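Long-range contact in galectin-1 (PDB 1GAN), which binds beta-galactosides and other complex carbohydrates as a homodimeric lectin and may regulate cell apoptosis and differentiation: residues F46-D51 / G76-Q81. Sequence-based numbering, arbitrary orientation.
Sequences FNARFD and GVFPFQ. Unlike the reference sequence in segment 76-81: Gly76 (reference Glu). With GAL (beta-D-galactopyranose), chain C; NDG (2-acetamido-2-deoxy-alpha-D-glucopyranose), chain B.
Arg49 NH2 touches both sugars: Arg49 NH2 donates to GAL O4 at 2.7 Å, and to O5 of the same galactose ring and O3 of the NDG unit at greater length. The second terminal nitrogen, Arg49 NH1, reaches that NDG O3 at 2.9 Å with an N-H...O angle of 153°. What fixes the rotation of the guanidinium is Asn47, whose OD1 accepts side-on from both Arg49 NE (2.8 Å) and NH2. OD1 lies in the guanidinium plane, although NE itself stands well above the carbonyl plane of the amide. Asn47 is steadied in turn by its ND2, bonded to Phe31 O, while Glu72 bonds both sugars.

The other side of strand 41-49 meets the loop 76-81 through apolar contacts, with no hydrogen bond between the segments. Phe78 turns its edge to the face of Phe50 in an offset T-shaped pair, centroids 5.3 Å apart and planes at 77°; with CG anti to the backbone N (chi1 -169°) the Phe78 ring reaches across to the strand, and its CE2 comes to 3.3 Å from Arg49 O. Phe80 approaches Phe46 from the opposite direction, the two CZ atoms meeting rim to rim at 4.0 Å, and Phe80 CE2 packs on Ala48 CB at 3.8 Å. Phe80 also pairs edge-to-face with Phe31 and with Phe101, which lie on the two different sheets, so the loop joins both.

The strand is thus two-sided, as in the galectin fold: Arg49, held by Asn47, bonding the galactose on one side, aromatic packing on the other, consistent with a sugar-binding strand whose other side is packed by a partly buried aromatic cluster.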
loop_
_atom_site.group_PDB
_atom_site.type_symbol
_atom_site.label_atom_id
_atom_site.label_comp_id
_atom_site.label_asym_id
_atom_site.label_seq_id
_atom_site.Cartn_x
_atom_site.Cartn_y
_atom_site.Cartn_z
ATOM N N PHE A 46 -13.973 1.281 -9.554
ATOM C CA PHE A 46 -15.011 0.472 -8.923
ATOM C C PHE A 46 -15.649 1.317 -7.818
ATOM O O PHE A 46 -15.037 1.565 -6.775
ATOM C CB PHE A 46 -14.372 -0.783 -8.352
ATOM C CG PHE A 46 -15.301 -1.614 -7.517
ATOM C CD1 PHE A 46 -15.414 -1.384 -6.143
ATOM C CD2 PHE A 46 -16.040 -2.650 -8.094
ATOM C CE1 PHE A 46 -16.242 -2.165 -5.349
ATOM C CE2 PHE A 46 -16.869 -3.440 -7.312
ATOM C CZ PHE A 46 -16.972 -3.195 -5.928
ATOM N N ASN A 47 -16.898 1.724 -8.029
ATOM C CA ASN A 47 -17.594 2.606 -7.098
ATOM C C ASN A 47 -18.858 1.984 -6.474
ATOM O O ASN A 47 -19.882 1.831 -7.134
ATOM C CB ASN A 47 -17.921 3.884 -7.897
ATOM C CG ASN A 47 -18.432 5.054 -7.054
ATOM O OD1 ASN A 47 -18.942 6.020 -7.617
ATOM N ND2 ASN A 47 -18.265 5.006 -5.742
ATOM N N ALA A 48 -18.787 1.608 -5.205
ATOM C CA ALA A 48 -19.950 1.036 -4.524
ATOM C C ALA A 48 -20.728 2.203 -3.946
ATOM O O ALA A 48 -20.242 2.883 -3.064
ATOM C CB ALA A 48 -19.510 0.105 -3.414
ATOM N N ARG A 49 -21.928 2.449 -4.446
ATOM C CA ARG A 49 -22.740 3.567 -3.980
ATOM C C ARG A 49 -23.894 3.153 -3.072
ATOM O O ARG A 49 -24.751 2.340 -3.451
ATOM C CB ARG A 49 -23.294 4.329 -5.184
ATOM C CG ARG A 49 -22.229 5.041 -5.995
ATOM C CD ARG A 49 -22.742 5.502 -7.320
ATOM N NE ARG A 49 -21.652 6.017 -8.146
ATOM C CZ ARG A 49 -21.815 6.763 -9.243
ATOM N NH1 ARG A 49 -23.035 7.082 -9.674
ATOM N NH2 ARG A 49 -20.765 7.285 -9.850
ATOM N N PHE A 50 -23.903 3.680 -1.855
ATOM C CA PHE A 50 -24.991 3.386 -0.921
ATOM C C PHE A 50 -26.168 4.343 -1.224
ATOM O O PHE A 50 -27.341 3.936 -1.243
ATOM C CB PHE A 50 -24.519 3.599 0.524
ATOM C CG PHE A 50 -23.485 2.616 0.984
ATOM C CD1 PHE A 50 -23.839 1.308 1.282
ATOM C CD2 PHE A 50 -22.161 3.014 1.179
ATOM C CE1 PHE A 50 -22.894 0.402 1.776
ATOM C CE2 PHE A 50 -21.210 2.111 1.675
ATOM C CZ PHE A 50 -21.576 0.809 1.974
ATOM N N ASP A 51 -25.825 5.613 -1.445
ATOM C CA ASP A 51 -26.771 6.678 -1.744
ATOM C C ASP A 51 -25.885 7.790 -2.307
ATOM O O ASP A 51 -25.443 8.683 -1.576
ATOM C CB ASP A 51 -27.448 7.154 -0.454
ATOM C CG ASP A 51 -28.658 8.053 -0.698
ATOM O OD1 ASP A 51 -28.750 8.715 -1.753
ATOM O OD2 ASP A 51 -29.519 8.117 0.206
ATOM N N GLY A 76 -25.984 -5.393 -10.447
ATOM C CA GLY A 76 -27.074 -5.605 -9.508
ATOM C C GLY A 76 -26.651 -5.993 -8.116
ATOM O O GLY A 76 -27.217 -5.499 -7.153
ATOM N N VAL A 77 -25.653 -6.862 -8.013
ATOM C CA VAL A 77 -25.125 -7.334 -6.730
ATOM C C VAL A 77 -24.552 -6.212 -5.881
ATOM O O VAL A 77 -23.850 -5.346 -6.379
ATOM C CB VAL A 77 -23.954 -8.323 -6.946
ATOM C CG1 VAL A 77 -23.424 -8.834 -5.618
ATOM C CG2 VAL A 77 -24.399 -9.485 -7.798
ATOM N N PHE A 78 -24.789 -6.267 -4.584
ATOM C CA PHE A 78 -24.257 -5.264 -3.685
ATOM C C PHE A 78 -24.132 -5.924 -2.330
ATOM O O PHE A 78 -25.012 -5.790 -1.489
ATOM C CB PHE A 78 -25.197 -4.076 -3.612
ATOM C CG PHE A 78 -24.611 -2.883 -2.927
ATOM C CD1 PHE A 78 -24.688 -2.744 -1.553
ATOM C CD2 PHE A 78 -24.038 -1.859 -3.667
ATOM C CE1 PHE A 78 -24.213 -1.599 -0.926
ATOM C CE2 PHE A 78 -23.557 -0.696 -3.040
ATOM C CZ PHE A 78 -23.649 -0.574 -1.677
ATOM N N PRO A 79 -23.029 -6.651 -2.094
ATOM C CA PRO A 79 -22.831 -7.333 -0.813
ATOM C C PRO A 79 -22.139 -6.469 0.246
ATOM O O PRO A 79 -21.238 -6.948 0.948
ATOM C CB PRO A 79 -21.944 -8.500 -1.219
ATOM C CG PRO A 79 -21.001 -7.820 -2.180
ATOM C CD PRO A 79 -21.943 -6.989 -3.038
ATOM N N PHE A 80 -22.555 -5.217 0.390
ATOM C CA PHE A 80 -21.905 -4.349 1.356
ATOM C C PHE A 80 -22.894 -3.728 2.302
ATOM O O PHE A 80 -24.038 -3.488 1.923
ATOM C CB PHE A 80 -21.180 -3.214 0.640
ATOM C CG PHE A 80 -20.306 -3.669 -0.471
ATOM C CD1 PHE A 80 -19.229 -4.506 -0.221
ATOM C CD2 PHE A 80 -20.543 -3.231 -1.769
ATOM C CE1 PHE A 80 -18.387 -4.901 -1.247
ATOM C CE2 PHE A 80 -19.720 -3.612 -2.794
ATOM C CZ PHE A 80 -18.633 -4.450 -2.539
ATOM N N GLN A 81 -22.431 -3.435 3.516
ATOM C CA GLN A 81 -23.248 -2.791 4.531
ATOM C C GLN A 81 -22.354 -1.795 5.234
ATOM O O GLN A 81 -21.228 -2.121 5.593
ATOM C CB GLN A 81 -23.791 -3.795 5.551
ATOM C CG GLN A 81 -24.663 -3.129 6.644
ATOM C CD GLN A 81 -25.184 -4.101 7.721
ATOM O OE1 GLN A 81 -24.704 -5.233 7.855
ATOM N NE2 GLN A 81 -26.168 -3.645 8.498
HETATM C C1 GAL C . -19.687 10.167 -11.674
HETATM C C2 GAL C . -19.078 10.374 -10.279
HETATM C C3 GAL C . -17.596 9.986 -10.262
HETATM C C4 GAL C . -17.443 8.561 -10.763
HETATM C C5 GAL C . -18.089 8.433 -12.144
HETATM C C6 GAL C . -18.029 7.047 -12.695
HETATM O O2 GAL C . -19.235 11.719 -9.862
HETATM O O3 GAL C . -17.099 10.051 -8.938
HETATM O O4 GAL C . -18.063 7.672 -9.843
HETATM O O5 GAL C . -19.485 8.805 -12.090
HETATM O O6 GAL C . -18.528 7.038 -14.017
HETATM C C1 NDG B . -24.349 10.992 -14.170
HETATM C C2 NDG B . -23.913 9.549 -13.898
HETATM C C3 NDG B . -23.051 9.508 -12.646
HETATM C C4 NDG B . -21.817 10.373 -12.843
HETATM C C5 NDG B . -22.250 11.810 -13.223
HETATM C C6 NDG B . -21.070 12.691 -13.647
HETATM C C7 NDG B . -25.742 8.253 -14.778
HETATM C C8 NDG B . -26.959 7.378 -14.521
HETATM O O5 NDG B . -23.176 11.807 -14.351
HETATM O O3 NDG B . -22.669 8.180 -12.354
HETATM O O4 NDG B . -21.058 10.391 -11.608
HETATM O O6 NDG B . -20.400 12.170 -14.806
HETATM O O7 NDG B . -25.406 8.512 -15.930
HETATM N N2 NDG B . -25.081 8.706 -13.721
HETATM O O1 NDG B . -24.954 11.478 -13.025
#